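Local coordinates for high-affinity zinc uptake system protein znuA (Streptococcus suis, PDB 3MFQ) that binds zinc and probably delivers it, as the solute-binding component of an ABC transporter, for uptake into the cell, at residues K83-K88 with P103-S108; P110-A115 with E139-Q144; D147-V152 with A178-T183. All coordinates share one frame; numbering follows the deposited sequence.

In the fold
The three contacts follow one another along the chain, and none encloses or crosses another. Contact 1 closes the loop that leaves strand 79-80, passes through the short strands 92-93 and 100-101, and returns just ahead of helix 109-123, beside a zinc ligand. Contact 2 closes the turn from that helix back along the long helix 131-156. Contact 3 starts further along the same long helix and closes the excursion through strand 165-167 and helix 174-179. Helix 131-156 therefore carries contacts 2 and 3. Contact 1 meets contact 2 through packing of F85 on L111 and S114, and contact 3 through S108 on S179.

Contact 1: residues K83-K88 with P103-S108; sequences KNFNAK and PHFWFS. With ZN (zinc ion), chain D.
A single pair of aromatic rings, F85 and F105, carries this whole contact, although the backbones stay well apart, with the two CA atoms 9.7 Å from each other. The pair is T-shaped: the edge of F85 meets a face of F105, with centroids 5.0 Å apart and planes at 74°. The leading atoms CE2 and CZ of F85 come down off-centre, and F85 CZ lies 3.4 Å from F105 CD2. Phenylalanine suits both places, since one ring offers C-H groups and the other a flat face. F105 places its CG between its backbone N and carbonyl carbon (chi1 67°), which turns one face to F85 while W106 CE3 lies over the opposite one. F85 also packs on S114 of helix 109-123. One residue before F105, H104 is the centre of an inverse gamma turn and bonds zinc through NE2 at 2.2 Å. Its other ring nitrogen, ND1, is hydrogen-bonded to D102 OD1, a second-shell contact that steadies the imidazole's rotation. H41, H170 and D254 complete the three-histidine, one-aspartate zinc site, which belongs to the cleft of the metal-binding solute-binding proteins of the TroA family.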
ATOM      1  N   LYS A  83      11.764   2.038 -10.082  1.00 38.87           N
ATOM      2  CA  LYS A  83      12.980   1.701 -10.808  1.00 41.85           C
ATOM      3  C   LYS A  83      14.214   2.383 -10.223  1.00 43.71           C
ATOM      4  O   LYS A  83      15.336   1.911 -10.401  1.00 41.43           O
ATOM      5  CB  LYS A  83      12.828   2.047 -12.290  1.00 40.88           C
ATOM      6  CG  LYS A  83      12.260   3.425 -12.544  1.00 38.03           C
ATOM      7  CD  LYS A  83      12.271   3.750 -14.023  1.00 40.88           C
ATOM      8  CE  LYS A  83      13.691   3.790 -14.563  1.00 41.80           C
ATOM      9  NZ  LYS A  83      13.728   4.261 -15.974  1.00 45.62           N
ATOM     10  N   ASN A  84      13.998   3.488  -9.516  1.00 77.58           N
ATOM     11  CA  ASN A  84      15.104   4.265  -8.963  1.00 77.91           C
ATOM     12  C   ASN A  84      15.524   3.853  -7.558  1.00 76.87           C
ATOM     13  O   ASN A  84      16.594   4.237  -7.086  1.00 79.55           O
ATOM     14  CB  ASN A  84      14.782   5.759  -8.981  1.00 76.62           C
ATOM     15  CG  ASN A  84      15.297   6.445 -10.224  1.00 81.70           C
ATOM     16  OD1 ASN A  84      15.489   5.814 -11.264  1.00 83.62           O
ATOM     17  ND2 ASN A  84      15.526   7.748 -10.125  1.00 84.09           N
ATOM     18  N   PHE A  85      14.679   3.080  -6.886  1.00 46.19           N
ATOM     19  CA  PHE A  85      14.987   2.627  -5.536  1.00 47.78           C
ATOM     20  C   PHE A  85      16.381   2.011  -5.475  1.00 51.00           C
ATOM     21  O   PHE A  85      16.866   1.449  -6.457  1.00 51.47           O
ATOM     22  CB  PHE A  85      13.950   1.612  -5.055  1.00 46.35           C
ATOM     23  CG  PHE A  85      12.577   2.191  -4.859  1.00 46.14           C
ATOM     24  CD1 PHE A  85      12.324   3.523  -5.140  1.00 44.73           C
ATOM     25  CD2 PHE A  85      11.540   1.402  -4.394  1.00 44.07           C
ATOM     26  CE1 PHE A  85      11.061   4.055  -4.960  1.00 43.94           C
ATOM     27  CE2 PHE A  85      10.277   1.928  -4.212  1.00 42.77           C
ATOM     28  CZ  PHE A  85      10.037   3.257  -4.497  1.00 42.99           C
ATOM     29  N   ASN A  86      17.022   2.133  -4.318  1.00 45.57           N
ATOM     30  CA  ASN A  86      18.315   1.506  -4.092  1.00 41.07           C
ATOM     31  C   ASN A  86      18.180   0.372  -3.093  1.00 44.23           C
ATOM     32  O   ASN A  86      17.118   0.178  -2.504  1.00 44.82           O
ATOM     33  CB  ASN A  86      19.339   2.528  -3.603  1.00 44.31           C
ATOM     34  CG  ASN A  86      19.615   3.606  -4.633  1.00 49.59           C
ATOM     35  OD1 ASN A  86      19.594   3.349  -5.834  1.00 52.37           O
ATOM     36  ND2 ASN A  86      19.874   4.820  -4.167  1.00 52.18           N
ATOM     37  N   ALA A  87      19.256  -0.380  -2.905  1.00 40.36           N
ATOM     38  CA  ALA A  87      19.223  -1.538  -2.023  1.00 37.83           C
ATOM     39  C   ALA A  87      18.724  -1.163  -0.634  1.00 39.37           C
ATOM     40  O   ALA A  87      17.756  -1.737  -0.135  1.00 40.92           O
ATOM     41  CB  ALA A  87      20.600  -2.178  -1.941  1.00 40.75           C
ATOM     42  N   LYS A  88      19.386  -0.190  -0.020  1.00 40.61           N
ATOM     43  CA  LYS A  88      19.093   0.188   1.356  1.00 43.49           C
ATOM     44  C   LYS A  88      17.667   0.704   1.554  1.00 42.09           C
ATOM     45  O   LYS A  88      17.141   0.677   2.664  1.00 42.46           O
ATOM     46  CB  LYS A  88      20.112   1.211   1.853  1.00 43.33           C
ATOM     47  CG  LYS A  88      20.230   2.446   0.991  1.00 45.97           C
ATOM     48  CD  LYS A  88      21.152   3.454   1.655  1.00 55.84           C
ATOM     49  CE  LYS A  88      20.860   3.533   3.144  1.00 61.41           C
ATOM     50  NZ  LYS A  88      21.815   4.422   3.855  1.00 62.14           N
ATOM     51  N   PRO A 103       7.139  -5.236  -0.967  1.00 43.95           N
ATOM     52  CA  PRO A 103       6.628  -4.355  -2.024  1.00 42.44           C
ATOM     53  C   PRO A 103       5.901  -3.114  -1.509  1.00 42.43           C
ATOM     54  O   PRO A 103       5.710  -2.169  -2.273  1.00 42.45           O
ATOM     55  CB  PRO A 103       5.643  -5.255  -2.773  1.00 42.50           C
ATOM     56  CG  PRO A 103       5.162  -6.216  -1.743  1.00 43.05           C
ATOM     57  CD  PRO A 103       6.320  -6.452  -0.813  1.00 42.50           C
ATOM     58  N   HIS A 104       5.508  -3.115  -0.240  1.00 42.15           N
ATOM     59  CA  HIS A 104       4.684  -2.043   0.307  1.00 41.47           C
ATOM     60  C   HIS A 104       5.484  -0.778   0.602  1.00 42.32           C
ATOM     61  O   HIS A 104       5.485  -0.289   1.728  1.00 44.63           O
ATOM     62  CB  HIS A 104       3.983  -2.518   1.579  1.00 41.57           C
ATOM     63  CG  HIS A 104       3.291  -3.836   1.427  1.00 43.35           C
ATOM     64  ND1 HIS A 104       3.874  -5.028   1.794  1.00 44.01           N
ATOM     65  CD2 HIS A 104       2.068  -4.148   0.944  1.00 44.76           C
ATOM     66  CE1 HIS A 104       3.038  -6.021   1.547  1.00 46.63           C
ATOM     67  NE2 HIS A 104       1.933  -5.512   1.029  1.00 43.73           N
ATOM     68  N   PHE A 105       6.140  -0.244  -0.421  1.00 36.85           N
ATOM     69  CA  PHE A 105       7.024   0.909  -0.267  1.00 38.03           C
ATOM     70  C   PHE A 105       6.281   2.235  -0.109  1.00 38.31           C
ATOM     71  O   PHE A 105       6.855   3.218   0.357  1.00 38.32           O
ATOM     72  CB  PHE A 105       7.938   1.012  -1.484  1.00 37.71           C
ATOM     73  CG  PHE A 105       7.208   1.338  -2.750  1.00 35.60           C
ATOM     74  CD1 PHE A 105       6.720   0.331  -3.561  1.00 38.81           C
ATOM     75  CD2 PHE A 105       6.989   2.653  -3.118  1.00 36.32           C
ATOM     76  CE1 PHE A 105       6.037   0.631  -4.724  1.00 40.20           C
ATOM     77  CE2 PHE A 105       6.308   2.960  -4.279  1.00 37.00           C
ATOM     78  CZ  PHE A 105       5.831   1.946  -5.083  1.00 36.72           C
ATOM     79  N   TRP A 106       5.016   2.266  -0.512  1.00 42.52           N
ATOM     80  CA  TRP A 106       4.274   3.526  -0.603  1.00 42.14           C
ATOM     81  C   TRP A 106       3.963   4.189   0.741  1.00 41.26           C
ATOM     82  O   TRP A 106       3.614   5.369   0.785  1.00 41.03           O
ATOM     83  CB  TRP A 106       2.990   3.345  -1.423  1.00 39.25           C
ATOM     84  CG  TRP A 106       2.173   2.172  -1.004  1.00 38.90           C
ATOM     85  CD1 TRP A 106       1.204   2.149  -0.047  1.00 40.09           C
ATOM     86  CD2 TRP A 106       2.251   0.846  -1.531  1.00 38.95           C
ATOM     87  NE1 TRP A 106       0.672   0.887   0.058  1.00 39.50           N
ATOM     88  CE2 TRP A 106       1.298   0.068  -0.844  1.00 39.87           C
ATOM     89  CE3 TRP A 106       3.031   0.239  -2.517  1.00 37.53           C
ATOM     90  CZ2 TRP A 106       1.106  -1.283  -1.112  1.00 39.71           C
ATOM     91  CZ3 TRP A 106       2.839  -1.102  -2.780  1.00 40.98           C
ATOM     92  CH2 TRP A 106       1.885  -1.849  -2.080  1.00 39.25           C
ATOM     93  N   PHE A 107       4.087   3.439   1.834  1.00 38.35           N
ATOM     94  CA  PHE A 107       3.873   4.008   3.161  1.00 34.63           C
ATOM     95  C   PHE A 107       5.121   4.730   3.664  1.00 36.42           C
ATOM     96  O   PHE A 107       5.079   5.440   4.666  1.00 36.43           O
ATOM     97  CB  PHE A 107       3.421   2.936   4.154  1.00 34.54           C
ATOM     98  CG  PHE A 107       2.042   2.407   3.886  1.00 36.23           C
ATOM     99  CD1 PHE A 107       0.939   3.239   3.963  1.00 36.54           C
ATOM    100  CD2 PHE A 107       1.848   1.074   3.565  1.00 36.41           C
ATOM    101  CE1 PHE A 107      -0.334   2.755   3.717  1.00 34.91           C
ATOM    102  CE2 PHE A 107       0.576   0.584   3.319  1.00 36.50           C
ATOM    103  CZ  PHE A 107      -0.514   1.425   3.396  1.00 36.04           C
ATOM    104  N   SER A 108       6.235   4.541   2.967  1.00 49.39           N
ATOM    105  CA  SER A 108       7.418   5.353   3.199  1.00 48.50           C
ATOM    106  C   SER A 108       7.343   6.555   2.275  1.00 48.21           C
ATOM    107  O   SER A 108       7.842   6.516   1.153  1.00 49.77           O
ATOM    108  CB  SER A 108       8.695   4.559   2.924  1.00 50.15           C
ATOM    109  OG  SER A 108       9.846   5.385   3.042  1.00 47.86           O
TER
HETATM  110 ZN    ZN D 401       0.100  -6.624   0.697  1.00 48.28          ZN

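Contact 2: residues P110-A115 with E139-Q144; sequences PLYKSA and EKYQAQ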
ATOM      1  N   PRO A 110       8.910   9.115   1.612  1.00 35.82           N
ATOM      2  CA  PRO A 110      10.079   9.378   0.769  1.00 37.20           C
ATOM      3  C   PRO A 110      10.091   8.484  -0.471  1.00 40.30           C
ATOM      4  O   PRO A 110      10.277   8.966  -1.589  1.00 41.10           O
ATOM      5  CB  PRO A 110      11.249   9.024   1.686  1.00 35.87           C
ATOM      6  CG  PRO A 110      10.736   9.275   3.051  1.00 36.34           C
ATOM      7  CD  PRO A 110       9.285   8.897   3.020  1.00 41.52           C
ATOM      8  N   LEU A 111       9.891   7.189  -0.262  1.00 38.79           N
ATOM      9  CA  LEU A 111       9.848   6.232  -1.360  1.00 35.88           C
ATOM     10  C   LEU A 111       8.732   6.553  -2.344  1.00 36.90           C
ATOM     11  O   LEU A 111       8.908   6.426  -3.553  1.00 39.73           O
ATOM     12  CB  LEU A 111       9.683   4.813  -0.817  1.00 35.84           C
ATOM     13  CG  LEU A 111      10.987   4.047  -0.592  1.00 37.83           C
ATOM     14  CD1 LEU A 111      12.105   4.988  -0.181  1.00 38.95           C
ATOM     15  CD2 LEU A 111      10.797   2.938   0.431  1.00 37.35           C
ATOM     16  N   TYR A 112       7.583   6.972  -1.824  1.00 32.91           N
ATOM     17  CA  TYR A 112       6.455   7.308  -2.679  1.00 31.29           C
ATOM     18  C   TYR A 112       6.754   8.558  -3.500  1.00 33.18           C
ATOM     19  O   TYR A 112       6.439   8.622  -4.687  1.00 34.57           O
ATOM     20  CB  TYR A 112       5.180   7.490  -1.857  1.00 33.05           C
ATOM     21  CG  TYR A 112       3.915   7.474  -2.689  1.00 33.84           C
ATOM     22  CD1 TYR A 112       3.426   6.288  -3.218  1.00 32.28           C
ATOM     23  CD2 TYR A 112       3.210   8.644  -2.941  1.00 33.85           C
ATOM     24  CE1 TYR A 112       2.272   6.268  -3.978  1.00 33.39           C
ATOM     25  CE2 TYR A 112       2.054   8.633  -3.699  1.00 35.66           C
ATOM     26  CZ  TYR A 112       1.589   7.441  -4.215  1.00 36.52           C
ATOM     27  OH  TYR A 112       0.439   7.420  -4.971  1.00 36.62           O
ATOM     28  N   LYS A 113       7.367   9.551  -2.865  1.00 34.14           N
ATOM     29  CA  LYS A 113       7.792  10.752  -3.571  1.00 33.33           C
ATOM     30  C   LYS A 113       8.732  10.376  -4.707  1.00 33.56           C
ATOM     31  O   LYS A 113       8.719  10.995  -5.769  1.00 33.41           O
ATOM     32  CB  LYS A 113       8.491  11.719  -2.619  1.00 36.88           C
ATOM     33  CG  LYS A 113       7.582  12.339  -1.576  1.00 36.39           C
ATOM     34  CD  LYS A 113       8.384  13.173  -0.590  1.00 38.25           C
ATOM     35  CE  LYS A 113       9.164  14.269  -1.296  1.00 34.21           C
ATOM     36  NZ  LYS A 113       8.259  15.306  -1.857  1.00 39.52           N
ATOM     37  N   SER A 114       9.554   9.358  -4.473  1.00 45.59           N
ATOM     38  CA  SER A 114      10.449   8.854  -5.502  1.00 43.82           C
ATOM     39  C   SER A 114       9.641   8.313  -6.671  1.00 44.66           C
ATOM     40  O   SER A 114       9.883   8.673  -7.821  1.00 46.55           O
ATOM     41  CB  SER A 114      11.353   7.758  -4.939  1.00 46.92           C
ATOM     42  OG  SER A 114      12.213   7.243  -5.941  1.00 48.21           O
ATOM     43  N   ALA A 115       8.677   7.449  -6.365  1.00 36.77           N
ATOM     44  CA  ALA A 115       7.793   6.886  -7.379  1.00 35.56           C
ATOM     45  C   ALA A 115       7.118   7.991  -8.185  1.00 38.34           C
ATOM     46  O   ALA A 115       7.078   7.946  -9.415  1.00 36.18           O
ATOM     47  CB  ALA A 115       6.750   5.993  -6.726  1.00 32.82           C
ATOM     48  N   GLU A 139       5.502  19.250  -8.769  1.00 43.41           N
ATOM     49  CA  GLU A 139       6.037  19.997  -7.638  1.00 40.85           C
ATOM     50  C   GLU A 139       4.969  20.247  -6.578  1.00 43.90           C
ATOM     51  O   GLU A 139       5.237  20.142  -5.381  1.00 47.99           O
ATOM     52  CB  GLU A 139       6.648  21.318  -8.099  1.00 37.41           C
ATOM     53  CG  GLU A 139       7.855  21.160  -8.999  1.00 37.30           C
ATOM     54  CD  GLU A 139       8.683  22.425  -9.077  1.00 42.43           C
ATOM     55  OE1 GLU A 139       8.382  23.378  -8.328  1.00 41.33           O
ATOM     56  OE2 GLU A 139       9.637  22.467  -9.882  1.00 43.23           O
ATOM     57  N   LYS A 140       3.758  20.569  -7.022  1.00 54.19           N
ATOM     58  CA  LYS A 140       2.656  20.832  -6.104  1.00 54.57           C
ATOM     59  C   LYS A 140       2.268  19.586  -5.310  1.00 58.95           C
ATOM     60  O   LYS A 140       1.875  19.682  -4.149  1.00 62.86           O
ATOM     61  CB  LYS A 140       1.440  21.371  -6.855  1.00 57.88           C
ATOM     62  CG  LYS A 140       0.231  21.604  -5.967  1.00 63.95           C
ATOM     63  CD  LYS A 140      -0.982  22.039  -6.773  1.00 75.03           C
ATOM     64  CE  LYS A 140      -2.201  22.212  -5.880  1.00 75.06           C
ATOM     65  NZ  LYS A 140      -3.381  22.700  -6.645  1.00 83.58           N
ATOM     66  N   TYR A 141       2.375  18.419  -5.937  1.00 54.28           N
ATOM     67  CA  TYR A 141       2.029  17.173  -5.261  1.00 54.83           C
ATOM     68  C   TYR A 141       3.171  16.693  -4.369  1.00 54.50           C
ATOM     69  O   TYR A 141       2.938  16.115  -3.307  1.00 56.83           O
ATOM     70  CB  TYR A 141       1.630  16.089  -6.266  1.00 53.58           C
ATOM     71  CG  TYR A 141       1.077  14.832  -5.623  1.00 57.08           C
ATOM     72  CD1 TYR A 141      -0.028  14.887  -4.783  1.00 55.63           C
ATOM     73  CD2 TYR A 141       1.652  13.592  -5.864  1.00 56.65           C
ATOM     74  CE1 TYR A 141      -0.539  13.742  -4.195  1.00 54.16           C
ATOM     75  CE2 TYR A 141       1.148  12.441  -5.281  1.00 57.18           C
ATOM     76  CZ  TYR A 141       0.053  12.523  -4.449  1.00 55.63           C
ATOM     77  OH  TYR A 141      -0.448  11.380  -3.872  1.00 51.39           O
ATOM     78  N   GLN A 142       4.406  16.933  -4.799  1.00 38.81           N
ATOM     79  CA  GLN A 142       5.560  16.615  -3.970  1.00 37.84           C
ATOM     80  C   GLN A 142       5.458  17.360  -2.647  1.00 41.15           C
ATOM     81  O   GLN A 142       5.663  16.786  -1.578  1.00 41.89           O
ATOM     82  CB  GLN A 142       6.863  16.984  -4.680  1.00 37.37           C
ATOM     83  CG  GLN A 142       7.214  16.096  -5.863  1.00 38.85           C
ATOM     84  CD  GLN A 142       7.648  14.700  -5.451  1.00 39.95           C
ATOM     85  OE1 GLN A 142       8.176  13.941  -6.263  1.00 39.51           O
ATOM     86  NE2 GLN A 142       7.431  14.357  -4.187  1.00 36.57           N
ATOM     87  N   ALA A 143       5.132  18.645  -2.732  1.00 51.28           N
ATOM     88  CA  ALA A 143       4.985  19.481  -1.550  1.00 50.17           C
ATOM     89  C   ALA A 143       3.832  18.999  -0.683  1.00 53.61           C
ATOM     90  O   ALA A 143       3.902  19.062   0.542  1.00 57.99           O
ATOM     91  CB  ALA A 143       4.779  20.928  -1.947  1.00 49.63           C
ATOM     92  N   GLN A 144       2.767  18.529  -1.323  1.00 48.32           N
ATOM     93  CA  GLN A 144       1.618  18.005  -0.595  1.00 46.77           C
ATOM     94  C   GLN A 144       2.003  16.740   0.154  1.00 49.60           C
ATOM     95  O   GLN A 144       1.508  16.483   1.253  1.00 51.95           O
ATOM     96  CB  GLN A 144       0.455  17.724  -1.545  1.00 47.14           C
ATOM     97  CG  GLN A 144      -0.212  18.972  -2.088  1.00 48.05           C
ATOM     98  CD  GLN A 144      -1.357  18.654  -3.022  1.00 49.15           C
ATOM     99  OE1 GLN A 144      -2.065  19.548  -3.480  1.00 55.50           O
ATOM    100  NE2 GLN A 144      -1.546  17.373  -3.308  1.00 48.58           N
TER
HETATM  101  O   HOH W   1      -1.324   9.427  -5.880  1.00 53.16           O
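K113 and Q142 bring the two helices to their nearest approach in these segments, with CA atoms 6.3 Å apart, and their long side chains do most of the touching. The lysine sets out with CG anti to its carbonyl carbon (chi1 -68°) and then bends at both chi3 and chi4. This curl carries NZ across to helix 131-156, where it makes a weak hydrogen bond of 3.0 Å to the backbone oxygen Q142 O. The ammonium group has a stronger partner in D146, one turn beyond Q142 on helix 131-156, with which it forms a salt bridge. A lysine suits this partly exposed edge because its methylene chain can pack while its charge reaches past to the acid. Q142 is bent at chi2 (-71°), and its side chain lies obliquely beside the lysine chain.

Deeper in, Y112 and Y141 both have CG anti to the backbone N, chi1 -165° for Y112, and both rings are thereby swung inward from their helices. The side chains cross at about a right angle and meet at their rims: Y141 OH lies 3.7 Å from Y112 CE2, near the plane of each ring. One water bridges the buried phenols, 2.8 Å from Y112 OH and 2.9 Å from Y141 OH. Tyrosine fits here by combining an apolar ring with a hydroxyl that can share a water. F266 stacks on Y112 and also packs against Y141. Overall this is an antiparallel packing of two consecutive helices, 109-123 and 131-156.

Contact 3: residues D147-V152 with A178-T183; sequences DLHAWV and ASYDFT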
ATOM      1  N   ASP A 147       4.011  18.037   3.233  1.00 73.70           N
ATOM      2  CA  ASP A 147       3.089  18.462   4.278  1.00 72.42           C
ATOM      3  C   ASP A 147       2.457  17.247   4.944  1.00 74.56           C
ATOM      4  O   ASP A 147       2.274  17.216   6.161  1.00 75.45           O
ATOM      5  CB  ASP A 147       1.998  19.362   3.694  1.00 70.75           C
ATOM      6  CG  ASP A 147       2.562  20.569   2.966  1.00 73.41           C
ATOM      7  OD1 ASP A 147       1.805  21.216   2.214  1.00 74.92           O
ATOM      8  OD2 ASP A 147       3.762  20.870   3.142  1.00 72.98           O
ATOM      9  N   LEU A 148       2.129  16.246   4.132  1.00 52.80           N
ATOM     10  CA  LEU A 148       1.522  15.015   4.623  1.00 50.05           C
ATOM     11  C   LEU A 148       2.397  14.320   5.662  1.00 49.89           C
ATOM     12  O   LEU A 148       1.908  13.889   6.705  1.00 47.71           O
ATOM     13  CB  LEU A 148       1.235  14.065   3.460  1.00 45.55           C
ATOM     14  CG  LEU A 148       0.712  12.678   3.842  1.00 51.90           C
ATOM     15  CD1 LEU A 148      -0.562  12.786   4.665  1.00 51.27           C
ATOM     16  CD2 LEU A 148       0.484  11.822   2.603  1.00 53.74           C
ATOM     17  N   HIS A 149       3.689  14.212   5.372  1.00 46.73           N
ATOM     18  CA  HIS A 149       4.614  13.548   6.281  1.00 46.00           C
ATOM     19  C   HIS A 149       4.629  14.237   7.639  1.00 50.75           C
ATOM     20  O   HIS A 149       4.710  13.582   8.678  1.00 53.17           O
ATOM     21  CB  HIS A 149       6.025  13.507   5.694  1.00 43.02           C
ATOM     22  CG  HIS A 149       6.999  12.725   6.521  1.00 50.89           C
ATOM     23  ND1 HIS A 149       7.326  11.414   6.245  1.00 55.48           N
ATOM     24  CD2 HIS A 149       7.713  13.067   7.620  1.00 51.58           C
ATOM     25  CE1 HIS A 149       8.201  10.983   7.137  1.00 54.77           C
ATOM     26  NE2 HIS A 149       8.451  11.967   7.982  1.00 55.58           N
ATOM     27  N   ALA A 150       4.546  15.563   7.626  1.00 61.18           N
ATOM     28  CA  ALA A 150       4.511  16.336   8.861  1.00 60.29           C
ATOM     29  C   ALA A 150       3.204  16.091   9.606  1.00 61.29           C
ATOM     30  O   ALA A 150       3.176  16.060  10.835  1.00 65.18           O
ATOM     31  CB  ALA A 150       4.687  17.814   8.565  1.00 57.00           C
ATOM     32  N   TRP A 151       2.125  15.913   8.851  1.00 44.26           N
ATOM     33  CA  TRP A 151       0.809  15.668   9.426  1.00 43.12           C
ATOM     34  C   TRP A 151       0.777  14.338  10.163  1.00 46.76           C
ATOM     35  O   TRP A 151       0.295  14.254  11.292  1.00 48.91           O
ATOM     36  CB  TRP A 151      -0.253  15.680   8.327  1.00 43.70           C
ATOM     37  CG  TRP A 151      -1.657  15.502   8.824  1.00 45.65           C
ATOM     38  CD1 TRP A 151      -2.531  16.488   9.181  1.00 45.37           C
ATOM     39  CD2 TRP A 151      -2.355  14.265   9.006  1.00 44.90           C
ATOM     40  NE1 TRP A 151      -3.726  15.942   9.579  1.00 47.38           N
ATOM     41  CE2 TRP A 151      -3.644  14.578   9.481  1.00 45.44           C
ATOM     42  CE3 TRP A 151      -2.014  12.922   8.817  1.00 43.94           C
ATOM     43  CZ2 TRP A 151      -4.592  13.599   9.769  1.00 44.62           C
ATOM     44  CZ3 TRP A 151      -2.955  11.952   9.103  1.00 45.10           C
ATOM     45  CH2 TRP A 151      -4.228  12.295   9.574  1.00 45.27           C
ATOM     46  N   VAL A 152       1.290  13.298   9.513  1.00 54.73           N
ATOM     47  CA  VAL A 152       1.313  11.963  10.098  1.00 53.35           C
ATOM     48  C   VAL A 152       2.114  11.957  11.390  1.00 54.62           C
ATOM     49  O   VAL A 152       1.688  11.389  12.394  1.00 54.27           O
ATOM     50  CB  VAL A 152       1.929  10.936   9.133  1.00 50.43           C
ATOM     51  CG1 VAL A 152       1.950   9.562   9.774  1.00 50.36           C
ATOM     52  CG2 VAL A 152       1.156  10.909   7.828  1.00 51.19           C
ATOM     53  N   ALA A 178       8.727   1.592  10.048  1.00 45.32           N
ATOM     54  CA  ALA A 178      10.105   2.052   9.984  1.00 45.92           C
ATOM     55  C   ALA A 178      10.177   3.571   9.941  1.00 48.93           C
ATOM     56  O   ALA A 178      11.159   4.164  10.378  1.00 54.85           O
ATOM     57  CB  ALA A 178      10.801   1.458   8.773  1.00 46.42           C
ATOM     58  N   SER A 179       9.131   4.200   9.418  1.00 56.34           N
ATOM     59  CA  SER A 179       9.132   5.647   9.254  1.00 58.80           C
ATOM     60  C   SER A 179       8.748   6.393  10.532  1.00 61.86           C
ATOM     61  O   SER A 179       9.140   7.546  10.724  1.00 64.97           O
ATOM     62  CB  SER A 179       8.210   6.056   8.103  1.00 61.57           C
ATOM     63  OG  SER A 179       8.605   5.438   6.890  1.00 63.03           O
ATOM     64  N   TYR A 180       7.993   5.735  11.407  1.00 44.02           N
ATOM     65  CA  TYR A 180       7.466   6.404  12.592  1.00 43.30           C
ATOM     66  C   TYR A 180       7.626   5.592  13.860  1.00 41.31           C
ATOM     67  O   TYR A 180       6.698   5.482  14.654  1.00 42.69           O
ATOM     68  CB  TYR A 180       5.995   6.747  12.383  1.00 44.07           C
ATOM     69  CG  TYR A 180       5.750   7.337  11.024  1.00 41.90           C
ATOM     70  CD1 TYR A 180       5.824   8.704  10.815  1.00 45.09           C
ATOM     71  CD2 TYR A 180       5.480   6.520   9.941  1.00 41.30           C
ATOM     72  CE1 TYR A 180       5.615   9.243   9.565  1.00 48.02           C
ATOM     73  CE2 TYR A 180       5.271   7.041   8.694  1.00 42.88           C
ATOM     74  CZ  TYR A 180       5.339   8.405   8.506  1.00 44.36           C
ATOM     75  OH  TYR A 180       5.130   8.938   7.258  1.00 46.19           O
ATOM     76  N   ASP A 181       8.810   5.027  14.047  1.00 53.35           N
ATOM     77  CA  ASP A 181       9.118   4.305  15.270  1.00 53.17           C
ATOM     78  C   ASP A 181       7.953   3.422  15.704  1.00 53.37           C
ATOM     79  O   ASP A 181       7.396   3.599  16.791  1.00 51.90           O
ATOM     80  CB  ASP A 181       9.461   5.292  16.384  1.00 52.13           C
ATOM     81  CG  ASP A 181      10.019   4.610  17.611  1.00 59.39           C
ATOM     82  OD1 ASP A 181      10.853   3.692  17.456  1.00 59.42           O
ATOM     83  OD2 ASP A 181       9.625   4.997  18.729  1.00 61.60           O
ATOM     84  N   PHE A 182       7.588   2.473  14.848  1.00 42.92           N
ATOM     85  CA  PHE A 182       6.490   1.562  15.137  1.00 40.19           C
ATOM     86  C   PHE A 182       6.906   0.105  15.008  1.00 41.81           C
ATOM     87  O   PHE A 182       7.888  -0.215  14.343  1.00 43.27           O
ATOM     88  CB  PHE A 182       5.316   1.837  14.205  1.00 38.66           C
ATOM     89  CG  PHE A 182       4.152   2.491  14.879  1.00 37.05           C
ATOM     90  CD1 PHE A 182       4.075   3.869  14.970  1.00 38.26           C
ATOM     91  CD2 PHE A 182       3.135   1.728  15.421  1.00 36.91           C
ATOM     92  CE1 PHE A 182       3.004   4.474  15.590  1.00 37.82           C
ATOM     93  CE2 PHE A 182       2.060   2.325  16.042  1.00 37.83           C
ATOM     94  CZ  PHE A 182       1.995   3.700  16.127  1.00 38.40           C
ATOM     95  N   THR A 183       6.140  -0.774  15.648  1.00 46.82           N
ATOM     96  CA  THR A 183       6.368  -2.212  15.564  1.00 45.13           C
ATOM     97  C   THR A 183       5.144  -2.900  14.974  1.00 49.53           C
ATOM     98  O   THR A 183       4.030  -2.723  15.468  1.00 51.81           O
ATOM     99  CB  THR A 183       6.662  -2.817  16.949  1.00 45.79           C
ATOM    100  OG1 THR A 183       7.892  -2.284  17.454  1.00 51.95           O
ATOM    101  CG2 THR A 183       6.772  -4.327  16.856  1.00 40.85           C
TER
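A backbone hydrogen bond of 2.9 Å from V152 N to L148 O keeps V152 in the regular turn of helix 131-156, with its CB directed toward Y180 beyond the end of helix 174-179. The valine meets the tyrosine over a ring face. Its CG1 branch, anti to the backbone N (chi1 180°), settles there as a CH-pi contact, 4.0 Å from CG1 to the centroid of the Y180 ring and 23° off the normal. The methyl is displaced toward the rim, so its nearest ring atom is Y180 CE1 at 3.7 Å. A branched residue is apt at this buried spot, since one methyl can cover the ring.

One turn earlier H149 reaches the hydroxyl end of the same ring. Its plane is inclined by 35° to that of Y180, an oblique meeting of the two rings, and Y180 CE1 lies over one imidazole face near its rim. H149 ND1 and Y180 OH are 3.5 Å apart. Histidine suits this partly exposed margin by offering a flat surface and a polar rim.

Beyond these two partners, Y180 also packs on E153 and L156 of helix 131-156, on I109 at the start of helix 109-123, and on Y270 of helix 266-281. The tyrosine thus sits where these three helices meet the end of helix 174-179, shortly before the chain enters strand 183-185.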